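Local atomic coordinates of 4-hydroxy-3-methylbut-2-enyl diphosphate reductase, apicoplast (Plasmodium falciparum, PDB entry 4N7B), a protein that catalyses the last step of the MEP pathway, reducing (E)-4-hydroxy-3-methylbut-2-enyl diphosphate to isopentenyl and dimethylallyl diphosphate with an iron-sulfur cluster. Residues 378-383 / 405-410; 320-325 / 347-352; 336-341 / 392-397; 364-369 / 398-403. All blocks are in the same frame, centred on the assembly; numbering follows the deposited sequence.

Contact 1: residues 378-383 / 405-410; sequences FYVTQT and ETIPSG. With F3S (Fe3-s4 cluster), chain B.
Phe378 starts the pairing as a parallel beta bridge with Glu405, their CA atoms 4.6 Å apart. Its CG is anti to the backbone N (chi1 -166°), which lays the ring along the second segment. Thr406 CA sits over one ring face, offset toward the rim, in a CH-pi contact. Phe378 CZ closes to 3.2 Å from Thr406 C, and further on it meets Ile407 CG1 at 4.0 Å. Glu405 turns its carboxylate away to Lys376 and Tyr333.

Tyr379 N donates to Glu405 O at 2.8 Å, nearly along the C=O axis. The Tyr379 ring rises on the other face of the sheet, with CG in the crowded position between N and the carbonyl carbon (chi1 82°). Thr406 CB lies over the centre of this ring, 3.5 Å above its plane. Thr406 OG1, anti to its own N, donates to Tyr379 O at 2.8 Å from above the carbonyl plane. One threonine thus meets both the ring and the carbonyl of Tyr379.

Val380 CG2 touches Ile407 CD1 at 3.7 Å. Beyond it the segments part. The second folds into a type I turn, Ile407 to Gly410, and the first runs on to the cluster. There Thr383 OG1 stands 3.4 Å from S4 of F3S and is hydrogen-bonded to Glu345, the probable proton donor; Thr383 probably also binds substrate.

The arrangement is a beta-alpha-beta unit: strand 377-381 and the short edge strand 405-406 lie parallel, joined by helix 387-400, and the C-terminal end of strand 377-381 leads into the active site.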
# COMPACT_ATOMS: atom_id res chain seq x y z
N PHE A 378 -19.62 5.99 11.37
CA PHE A 378 -18.89 4.80 11.00
C PHE A 378 -17.52 5.28 10.57
O PHE A 378 -17.41 6.25 9.81
CB PHE A 378 -19.59 4.13 9.82
CG PHE A 378 -19.13 2.71 9.54
CD1 PHE A 378 -19.67 1.64 10.24
CD2 PHE A 378 -18.17 2.45 8.57
CE1 PHE A 378 -19.27 0.34 9.98
CE2 PHE A 378 -17.77 1.13 8.30
CZ PHE A 378 -18.32 0.09 9.01
N TYR A 379 -16.47 4.64 11.06
CA TYR A 379 -15.15 5.03 10.64
C TYR A 379 -14.47 3.93 9.86
O TYR A 379 -14.77 2.75 9.99
CB TYR A 379 -14.28 5.49 11.82
CG TYR A 379 -13.61 4.39 12.65
CD1 TYR A 379 -12.42 3.81 12.24
CD2 TYR A 379 -14.16 3.97 13.87
CE1 TYR A 379 -11.80 2.83 13.00
CE2 TYR A 379 -13.55 3.00 14.63
CZ TYR A 379 -12.37 2.43 14.19
OH TYR A 379 -11.75 1.44 14.93
N VAL A 380 -13.50 4.35 9.07
CA VAL A 380 -12.84 3.50 8.14
C VAL A 380 -11.43 4.09 8.06
O VAL A 380 -11.23 5.23 8.49
CB VAL A 380 -13.65 3.56 6.82
CG1 VAL A 380 -12.86 4.11 5.68
CG2 VAL A 380 -14.24 2.22 6.52
N THR A 381 -10.44 3.35 7.55
CA THR A 381 -9.08 3.88 7.49
C THR A 381 -8.39 3.55 6.19
O THR A 381 -8.76 2.61 5.48
CB THR A 381 -8.18 3.39 8.68
OG1 THR A 381 -7.65 2.09 8.41
CG2 THR A 381 -8.95 3.35 9.97
N GLN A 382 -7.37 4.33 5.88
CA GLN A 382 -6.38 3.98 4.88
C GLN A 382 -5.79 2.60 5.22
O GLN A 382 -5.52 2.30 6.39
CB GLN A 382 -5.28 5.04 4.90
CG GLN A 382 -4.30 5.01 3.74
CD GLN A 382 -3.39 6.22 3.76
OE1 GLN A 382 -3.74 7.25 4.31
NE2 GLN A 382 -2.21 6.09 3.17
N THR A 383 -5.55 1.78 4.20
CA THR A 383 -5.13 0.39 4.42
C THR A 383 -3.71 0.24 4.93
O THR A 383 -3.37 -0.80 5.48
CB THR A 383 -5.21 -0.42 3.12
OG1 THR A 383 -4.31 0.12 2.14
CG2 THR A 383 -6.60 -0.39 2.56
N GLU A 405 -19.05 3.15 14.92
CA GLU A 405 -18.93 1.78 14.44
C GLU A 405 -17.86 1.68 13.37
O GLU A 405 -17.43 2.70 12.83
CB GLU A 405 -20.29 1.32 13.89
CG GLU A 405 -21.39 1.28 14.95
CD GLU A 405 -22.80 1.12 14.38
OE1 GLU A 405 -22.97 0.50 13.31
OE2 GLU A 405 -23.76 1.62 15.01
N THR A 406 -17.43 0.47 13.04
CA THR A 406 -16.46 0.30 11.98
C THR A 406 -16.53 -1.11 11.41
O THR A 406 -17.33 -1.94 11.85
CB THR A 406 -15.02 0.56 12.50
OG1 THR A 406 -14.08 0.47 11.42
CG2 THR A 406 -14.66 -0.45 13.60
N ILE A 407 -15.69 -1.37 10.42
CA ILE A 407 -15.51 -2.72 9.90
C ILE A 407 -14.93 -3.64 10.98
O ILE A 407 -13.86 -3.35 11.55
CB ILE A 407 -14.53 -2.70 8.72
CG1 ILE A 407 -15.02 -1.76 7.62
CG2 ILE A 407 -14.32 -4.11 8.19
CD1 ILE A 407 -13.95 -1.49 6.57
N PRO A 408 -15.61 -4.76 11.28
CA PRO A 408 -15.16 -5.67 12.34
C PRO A 408 -13.73 -6.16 12.14
O PRO A 408 -12.95 -6.16 13.09
CB PRO A 408 -16.15 -6.84 12.24
CG PRO A 408 -17.40 -6.20 11.69
CD PRO A 408 -16.91 -5.16 10.72
N SER A 409 -13.39 -6.55 10.92
CA SER A 409 -12.03 -7.00 10.64
C SER A 409 -11.04 -5.81 10.53
O SER A 409 -9.83 -6.01 10.46
CB SER A 409 -11.99 -7.86 9.38
OG SER A 409 -12.71 -7.25 8.32
N GLY A 410 -11.55 -4.58 10.55
CA GLY A 410 -10.68 -3.42 10.39
C GLY A 410 -10.37 -3.09 8.93
O GLY A 410 -10.72 -3.87 8.03
FE1 F3S B . -1.17 -4.61 -0.67
FE3 F3S B . -3.84 -4.43 -0.93
FE4 F3S B . -2.62 -4.05 1.44
S1 F3S B . -2.29 -3.53 -2.21
S2 F3S B . -0.61 -3.22 0.97
S3 F3S B . -2.73 -5.91 0.25
S4 F3S B . -4.35 -2.94 0.64

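Contact 2: residues 320-325 / 347-352; sequences KVHVYV and IGTYNE. With NA (sodium ion), chain F.
The tight part of this contact is the His322 ring, wedged against helix 344-350. Its CG is anti to the carbonyl carbon, which swings the imidazole over to the second segment. Thr349 CA lies over one face, 3.6 Å above the plane and offset toward the rim. At the far end of the ring, His322 CE1 is 3.4 Å from Gly348 O. Gly348 has no side chain, so the ring comes close to the backbone. His322 CD2 approaches Thr349 OG1 at 3.2 Å; that hydroxyl is hydrogen-bonded to Glu345 O in its own helix.

A hydrogen bond to Glu352 fixes the ring's rotation. His322 ND1 donates to Glu352 OE2 at 2.8 Å, with an N-H...O angle of 156°. The acceptor lies near the ring plane and uses its anti lone pair. Glu352 bends at chi2 (-77°) to bring the carboxylate there, and the two planes stand 71° apart. The nearby negative charge may favour a protonated imidazole.

The rest is looser and apolar. Thr349 CG2 packs against two valines, 3.8 Å from Val321 CG1 and 3.9 Å from Val325 CG2. Val325 CG1 meets Glu352 CB only at 4.1 Å. Val323 points away from helix 344-350 and is exposed. Tyr324 also takes no part, but its OH binds a sodium ion at 3.0 Å, in the ring plane.

Helix 316-329 precedes strand 334-338 and helix 344-350 follows it. Val321 and Val325 also pack on Val380 of strand 377-381, and Thr349 on Leu337, so both helices cover the same face of the parallel sheet.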
# COMPACT_ATOMS: atom_id res chain seq x y z
N LYS A 320 -12.71 -3.22 -0.49
CA LYS A 320 -13.44 -3.49 0.74
C LYS A 320 -13.83 -2.17 1.41
O LYS A 320 -14.99 -1.98 1.77
CB LYS A 320 -12.57 -4.31 1.66
CG LYS A 320 -13.10 -4.54 3.04
CD LYS A 320 -11.99 -5.25 3.82
CE LYS A 320 -12.44 -5.77 5.15
NZ LYS A 320 -11.26 -6.00 6.05
N VAL A 321 -12.88 -1.26 1.54
CA VAL A 321 -13.15 0.01 2.23
C VAL A 321 -14.16 0.83 1.43
O VAL A 321 -15.15 1.33 1.98
CB VAL A 321 -11.86 0.83 2.48
CG1 VAL A 321 -12.17 2.10 3.24
CG2 VAL A 321 -10.88 0.01 3.27
N HIS A 322 -13.95 0.92 0.12
CA HIS A 322 -14.87 1.64 -0.76
C HIS A 322 -16.29 1.15 -0.56
O HIS A 322 -17.25 1.93 -0.52
CB HIS A 322 -14.48 1.43 -2.23
CG HIS A 322 -13.31 2.25 -2.66
ND1 HIS A 322 -13.32 3.01 -3.81
CD2 HIS A 322 -12.09 2.43 -2.11
CE1 HIS A 322 -12.16 3.63 -3.95
NE2 HIS A 322 -11.39 3.29 -2.92
N VAL A 323 -16.41 -0.16 -0.40
CA VAL A 323 -17.70 -0.82 -0.36
C VAL A 323 -18.43 -0.54 0.96
O VAL A 323 -19.61 -0.19 0.97
CB VAL A 323 -17.50 -2.34 -0.57
CG1 VAL A 323 -18.58 -3.13 0.11
CG2 VAL A 323 -17.43 -2.64 -2.06
N TYR A 324 -17.73 -0.68 2.08
CA TYR A 324 -18.34 -0.34 3.37
C TYR A 324 -18.81 1.11 3.40
O TYR A 324 -19.85 1.42 3.97
CB TYR A 324 -17.36 -0.60 4.52
CG TYR A 324 -17.46 -2.01 5.05
CD1 TYR A 324 -18.41 -2.36 6.00
CD2 TYR A 324 -16.63 -3.00 4.55
CE1 TYR A 324 -18.51 -3.67 6.47
CE2 TYR A 324 -16.72 -4.30 5.00
CZ TYR A 324 -17.65 -4.63 5.96
OH TYR A 324 -17.70 -5.94 6.38
N VAL A 325 -18.04 2.00 2.79
CA VAL A 325 -18.36 3.41 2.80
C VAL A 325 -19.70 3.67 2.08
O VAL A 325 -20.58 4.37 2.60
CB VAL A 325 -17.25 4.24 2.13
CG1 VAL A 325 -17.77 5.61 1.75
CG2 VAL A 325 -16.04 4.35 3.07
N ILE A 347 -8.19 9.62 -1.34
CA ILE A 347 -9.03 10.42 -2.23
C ILE A 347 -10.08 9.55 -2.91
O ILE A 347 -11.25 9.90 -2.94
CB ILE A 347 -8.16 11.12 -3.27
CG1 ILE A 347 -7.33 12.21 -2.59
CG2 ILE A 347 -9.00 11.72 -4.40
CD1 ILE A 347 -6.17 12.73 -3.45
N GLY A 348 -9.65 8.40 -3.43
CA GLY A 348 -10.55 7.48 -4.11
C GLY A 348 -11.67 6.99 -3.21
O GLY A 348 -12.83 6.94 -3.61
N THR A 349 -11.33 6.62 -1.98
CA THR A 349 -12.32 6.16 -1.01
C THR A 349 -13.28 7.28 -0.62
O THR A 349 -14.49 7.10 -0.53
CB THR A 349 -11.63 5.66 0.26
OG1 THR A 349 -10.87 4.48 -0.03
CG2 THR A 349 -12.67 5.35 1.34
N TYR A 350 -12.71 8.46 -0.37
CA TYR A 350 -13.50 9.63 -0.01
C TYR A 350 -14.60 9.85 -1.05
O TYR A 350 -15.75 10.09 -0.70
CB TYR A 350 -12.59 10.87 0.06
CG TYR A 350 -13.33 12.18 0.36
CD1 TYR A 350 -13.62 12.56 1.66
CD2 TYR A 350 -13.74 13.01 -0.67
CE1 TYR A 350 -14.31 13.75 1.93
CE2 TYR A 350 -14.43 14.20 -0.41
CZ TYR A 350 -14.70 14.56 0.89
OH TYR A 350 -15.37 15.74 1.14
N ASN A 351 -14.25 9.75 -2.32
CA ASN A 351 -15.20 10.14 -3.36
C ASN A 351 -16.32 9.14 -3.59
O ASN A 351 -17.15 9.34 -4.47
CB ASN A 351 -14.45 10.45 -4.66
CG ASN A 351 -13.90 11.86 -4.67
OD1 ASN A 351 -14.55 12.78 -4.18
ND2 ASN A 351 -12.72 12.04 -5.22
N GLU A 352 -16.36 8.08 -2.79
CA GLU A 352 -17.48 7.15 -2.87
C GLU A 352 -18.69 7.73 -2.12
O GLU A 352 -19.82 7.39 -2.43
CB GLU A 352 -17.10 5.79 -2.29
CG GLU A 352 -16.03 5.04 -3.07
CD GLU A 352 -16.56 4.38 -4.35
OE1 GLU A 352 -17.77 4.46 -4.62
OE2 GLU A 352 -15.75 3.77 -5.09
NA NA F . -15.48 -7.83 5.78

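Contact 3: residues 336-341 / 392-397; sequences ILIGYK and LIVQKL
No ring or other flat group meets its partner across this contact; aliphatic branches alone carry it. The Tyr379 ring on the adjoining strand touches both Ile336 and Val394.

Ile338 makes most of the contact. Its CG1 is anti to the carbonyl carbon (chi1 -51°) and the chain is fully extended at chi2, so CD1 is thrust at the helix. There Ile338 CD1 meets Val394 CG2 at 3.8 Å, the two side chains crossing at about a right angle. The same methyl lies 3.9 Å from Ile393 CG2 and 3.9 Å from Leu397 CD1. The side chains of Ile338 and Ile393 slide past each other in opposite directions, and Ile338 CG2 touches Ile393 CD1 at 3.9 Å.

This is helix-on-sheet packing of an alpha/beta layer. Strand 334-338 and helix 387-400 run nearly antiparallel, their short axes at 156° and 10.6 Å apart at the closest point. The helix is the crossover of the beta-alpha-beta unit that begins with strand 377-381, the sheet neighbour of strand 334-338. Its residues Ile393, Val394 and Leu397 form one apolar stripe, with Ile393 and Leu397 buried. Ile336 and Ile338 point toward it, while Leu337 between them points away.

Ile336 and Leu397 reach toward each other tip to tip. Ile336 CG2 is anti to the backbone N and comes within 3.7 Å of Leu397 CD1. Leu397 chi1 is -106°, away from a staggered position, and CD1 touches both isoleucines. Val360 of strand 357-360 packs on Ile393 as well as on Ile336 and Ile338, and Leu369 adds to the Ile336 side.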
# COMPACT_ATOMS: atom_id res chain seq x y z
N ILE A 336 -16.27 8.69 8.92
CA ILE A 336 -14.98 9.28 9.25
C ILE A 336 -13.89 8.44 8.62
O ILE A 336 -13.79 7.26 8.88
CB ILE A 336 -14.73 9.37 10.76
CG1 ILE A 336 -15.41 10.60 11.36
CG2 ILE A 336 -13.27 9.59 11.03
CD1 ILE A 336 -16.88 10.56 11.35
N LEU A 337 -13.07 9.07 7.79
CA LEU A 337 -12.02 8.38 7.06
C LEU A 337 -10.67 8.79 7.62
O LEU A 337 -10.23 9.90 7.38
CB LEU A 337 -12.10 8.75 5.59
CG LEU A 337 -10.96 8.26 4.68
CD1 LEU A 337 -10.65 6.80 4.92
CD2 LEU A 337 -11.35 8.48 3.23
N ILE A 338 -10.02 7.90 8.38
CA ILE A 338 -8.70 8.20 8.93
C ILE A 338 -7.62 7.89 7.89
O ILE A 338 -7.47 6.75 7.47
CB ILE A 338 -8.43 7.34 10.17
CG1 ILE A 338 -9.59 7.45 11.15
CG2 ILE A 338 -7.13 7.77 10.82
CD1 ILE A 338 -9.41 6.63 12.41
N GLY A 339 -6.89 8.89 7.45
CA GLY A 339 -5.86 8.65 6.46
C GLY A 339 -5.32 9.99 6.04
O GLY A 339 -5.77 11.01 6.55
N TYR A 340 -4.37 10.00 5.11
CA TYR A 340 -3.73 11.24 4.69
C TYR A 340 -4.41 11.85 3.46
O TYR A 340 -4.53 11.20 2.43
CB TYR A 340 -2.25 10.98 4.42
CG TYR A 340 -1.53 10.53 5.67
CD1 TYR A 340 -1.21 11.45 6.66
CD2 TYR A 340 -1.23 9.19 5.88
CE1 TYR A 340 -0.57 11.05 7.82
CE2 TYR A 340 -0.57 8.78 7.04
CZ TYR A 340 -0.24 9.72 8.01
OH TYR A 340 0.40 9.34 9.17
N LYS A 341 -4.86 13.10 3.61
CA LYS A 341 -5.71 13.78 2.63
C LYS A 341 -5.25 13.71 1.17
O LYS A 341 -6.06 13.67 0.25
CB LYS A 341 -5.84 15.26 3.00
CG LYS A 341 -6.69 15.54 4.23
CD LYS A 341 -6.91 17.06 4.42
CE LYS A 341 -7.49 17.39 5.82
NZ LYS A 341 -8.80 16.71 6.14
N LEU A 392 -4.02 5.32 18.03
CA LEU A 392 -4.03 6.61 18.76
C LEU A 392 -5.25 7.42 18.36
O LEU A 392 -6.04 7.86 19.20
CB LEU A 392 -2.80 7.40 18.36
CG LEU A 392 -1.83 7.94 19.40
CD1 LEU A 392 -2.37 9.29 19.85
CD2 LEU A 392 -1.67 6.97 20.58
N ILE A 393 -5.40 7.62 17.06
CA ILE A 393 -6.50 8.41 16.53
C ILE A 393 -7.84 7.75 16.86
O ILE A 393 -8.77 8.42 17.29
CB ILE A 393 -6.33 8.61 15.02
CG1 ILE A 393 -5.04 9.40 14.77
CG2 ILE A 393 -7.51 9.38 14.43
CD1 ILE A 393 -4.64 9.45 13.30
N VAL A 394 -7.91 6.43 16.71
CA VAL A 394 -9.15 5.71 16.96
C VAL A 394 -9.59 5.86 18.41
O VAL A 394 -10.77 6.05 18.70
CB VAL A 394 -9.00 4.21 16.61
CG1 VAL A 394 -10.10 3.37 17.24
CG2 VAL A 394 -8.97 4.04 15.12
N GLN A 395 -8.63 5.77 19.31
CA GLN A 395 -8.91 5.91 20.73
C GLN A 395 -9.53 7.27 21.03
O GLN A 395 -10.46 7.38 21.84
CB GLN A 395 -7.61 5.78 21.51
CG GLN A 395 -7.76 5.98 23.00
CD GLN A 395 -6.45 5.73 23.72
OE1 GLN A 395 -5.65 6.66 23.93
NE2 GLN A 395 -6.20 4.47 24.06
N LYS A 396 -9.01 8.31 20.39
CA LYS A 396 -9.51 9.67 20.58
C LYS A 396 -10.90 9.78 19.95
O LYS A 396 -11.81 10.34 20.54
CB LYS A 396 -8.56 10.68 19.95
CG LYS A 396 -8.78 12.09 20.45
CD LYS A 396 -7.75 13.04 19.89
CE LYS A 396 -8.11 14.47 20.25
NZ LYS A 396 -8.35 14.63 21.71
N LEU A 397 -11.06 9.20 18.76
CA LEU A 397 -12.37 9.16 18.11
C LEU A 397 -13.43 8.52 19.00
O LEU A 397 -14.57 8.99 19.07
CB LEU A 397 -12.31 8.36 16.81
CG LEU A 397 -12.36 9.18 15.53
CD1 LEU A 397 -12.42 8.22 14.36
CD2 LEU A 397 -13.54 10.15 15.49

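Contact 4: residues 364-369 / 398-403; sequences NDVDKL and KNKFPH
Hydrogen bonds come from a single side chain, Lys400. Its CG is anti to the backbone N (chi1 -167°) and the rest of the chain is extended, so the ammonium reaches straight across to the last turn of helix 363-368. Lys400 NZ donates to Val366 O at 2.9 Å and to Leu369 O at 2.6 Å. Both bonds lie in the carbonyl plane, on a lone pair. Asp367 O is also near, 2.8 Å from Lys400 NZ. Val366 O is shared: it also accepts from Leu369 N within its own segment, at 3.1 Å.

The charges fit this placement. A positive ammonium among C-terminal carbonyls would probably be favoured by the helix dipole. The Asp367 carboxylate is not in contact, with OD1 5.4 Å from Lys400 NZ; it makes a long, weak ion pair with Lys396.

In the fold, this is a surface contact between neighbouring helices on one face of the parallel sheet, away from the cluster and active site. Helix 387-400 ends here, and Phe401 is the first residue to leave helical angles. The chain then turns toward edge strand 405-406.

Apolar contacts centre on Leu369 and Phe401. Leu369 CB comes at the edge of the Phe401 ring, near its plane, 4.0 Å from Phe401 CZ. Leu369 CD1 is as far, 4.0 Å, from Phe401 CE2, and the two side chains cross at about a right angle. One face of the ring carries Lys400 CG, 3.8 Å above the plane. Val366 meets the lysine CD loosely. Leu369 also packs on Leu397 and on His358 of strand 357-360.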
# COMPACT_ATOMS: atom_id res chain seq x y z
N ASN A 364 -6.01 16.77 15.78
CA ASN A 364 -6.59 18.10 15.68
C ASN A 364 -7.93 17.94 14.92
O ASN A 364 -8.97 18.44 15.36
CB ASN A 364 -5.65 19.06 14.94
CG ASN A 364 -4.53 19.66 15.86
OD1 ASN A 364 -4.46 19.38 17.06
ND2 ASN A 364 -3.66 20.49 15.26
N ASP A 365 -7.91 17.18 13.82
CA ASP A 365 -9.09 17.01 12.98
C ASP A 365 -10.22 16.38 13.77
O ASP A 365 -11.40 16.64 13.50
CB ASP A 365 -8.76 16.14 11.76
CG ASP A 365 -7.86 16.85 10.76
OD1 ASP A 365 -7.76 18.11 10.80
OD2 ASP A 365 -7.25 16.15 9.92
N VAL A 366 -9.87 15.55 14.74
CA VAL A 366 -10.89 14.91 15.58
C VAL A 366 -11.61 15.95 16.45
O VAL A 366 -12.84 15.91 16.58
CB VAL A 366 -10.28 13.84 16.49
CG1 VAL A 366 -11.31 13.37 17.50
CG2 VAL A 366 -9.76 12.67 15.67
N ASP A 367 -10.84 16.85 17.05
CA ASP A 367 -11.40 17.88 17.91
C ASP A 367 -12.41 18.72 17.16
O ASP A 367 -13.38 19.20 17.75
CB ASP A 367 -10.31 18.81 18.43
CG ASP A 367 -9.46 18.17 19.50
OD1 ASP A 367 -10.02 17.52 20.40
OD2 ASP A 367 -8.21 18.32 19.43
N LYS A 368 -12.18 18.90 15.87
CA LYS A 368 -13.01 19.77 15.04
C LYS A 368 -14.34 19.13 14.63
O LYS A 368 -15.25 19.83 14.19
CB LYS A 368 -12.24 20.21 13.80
CG LYS A 368 -11.11 21.17 14.11
CD LYS A 368 -10.29 21.49 12.87
CE LYS A 368 -9.09 22.39 13.21
NZ LYS A 368 -8.24 22.71 12.02
N LEU A 369 -14.48 17.82 14.78
CA LEU A 369 -15.71 17.17 14.33
C LEU A 369 -16.90 17.51 15.22
O LEU A 369 -16.81 17.46 16.45
CB LEU A 369 -15.54 15.65 14.32
CG LEU A 369 -14.57 15.09 13.29
CD1 LEU A 369 -14.49 13.59 13.46
CD2 LEU A 369 -15.03 15.46 11.88
N LYS A 398 -13.07 7.42 19.64
CA LYS A 398 -14.00 6.68 20.47
C LYS A 398 -14.32 7.40 21.76
O LYS A 398 -15.40 7.22 22.31
CB LYS A 398 -13.44 5.31 20.80
CG LYS A 398 -13.69 4.29 19.73
CD LYS A 398 -13.26 2.93 20.23
CE LYS A 398 -13.63 1.83 19.28
NZ LYS A 398 -12.85 0.59 19.59
N ASN A 399 -13.38 8.19 22.26
CA ASN A 399 -13.63 8.99 23.46
C ASN A 399 -14.74 9.98 23.16
O ASN A 399 -15.71 10.09 23.90
CB ASN A 399 -12.38 9.76 23.89
CG ASN A 399 -11.34 8.87 24.54
OD1 ASN A 399 -11.67 7.78 25.04
ND2 ASN A 399 -10.08 9.32 24.55
N LYS A 400 -14.60 10.68 22.04
CA LYS A 400 -15.56 11.68 21.64
C LYS A 400 -16.88 11.05 21.18
O LYS A 400 -17.95 11.49 21.57
CB LYS A 400 -14.96 12.53 20.53
CG LYS A 400 -15.73 13.78 20.25
CD LYS A 400 -14.95 14.72 19.36
CE LYS A 400 -15.78 15.95 19.04
NZ LYS A 400 -14.98 16.97 18.29
N PHE A 401 -16.79 10.01 20.35
CA PHE A 401 -17.99 9.35 19.83
C PHE A 401 -18.06 7.87 20.23
O PHE A 401 -17.70 7.00 19.44
CB PHE A 401 -18.01 9.45 18.30
CG PHE A 401 -17.90 10.84 17.79
CD1 PHE A 401 -18.96 11.72 17.89
CD2 PHE A 401 -16.72 11.28 17.21
CE1 PHE A 401 -18.86 13.02 17.42
CE2 PHE A 401 -16.60 12.58 16.73
CZ PHE A 401 -17.67 13.45 16.84
N PRO A 402 -18.54 7.60 21.45
CA PRO A 402 -18.49 6.26 22.04
C PRO A 402 -19.21 5.18 21.23
O PRO A 402 -18.84 4.01 21.35
CB PRO A 402 -19.18 6.45 23.40
CG PRO A 402 -19.15 7.92 23.65
CD PRO A 402 -19.26 8.55 22.31
N HIS A 403 -20.20 5.53 20.42
CA HIS A 403 -21.02 4.52 19.76
C HIS A 403 -20.63 4.37 18.29
O HIS A 403 -21.31 3.71 17.51
CB HIS A 403 -22.49 4.87 19.90
CG HIS A 403 -22.97 4.82 21.32
ND1 HIS A 403 -23.57 5.89 21.94
CD2 HIS A 403 -22.91 3.83 22.25
CE1 HIS A 403 -23.87 5.56 23.19
NE2 HIS A 403 -23.48 4.32 23.40

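Overall arrangement
All four contacts belong to one alpha/beta part of the chain, built on the parallel sheet of strands 357-360, 334-338, 377-381 and 405-406. Contact 1 pairs two strands of this sheet. Contact 2 lies on one face, about 11 Å from contact 1 between centres. Contacts 3 and 4 share helix 387-400 on the other face, about 9 Å apart between centres. Contacts 2 and 4 are farthest apart, about 21 Å between centres, and do not touch. Along the chain, contact 2 closes before contacts 1 and 4 open, while contacts 1, 3 and 4 interleave and contact 3 also crosses contact 2. Contact 1 reaches the cluster through Thr383, and contact 2 lies close to the active site; contact 4 is peripheral.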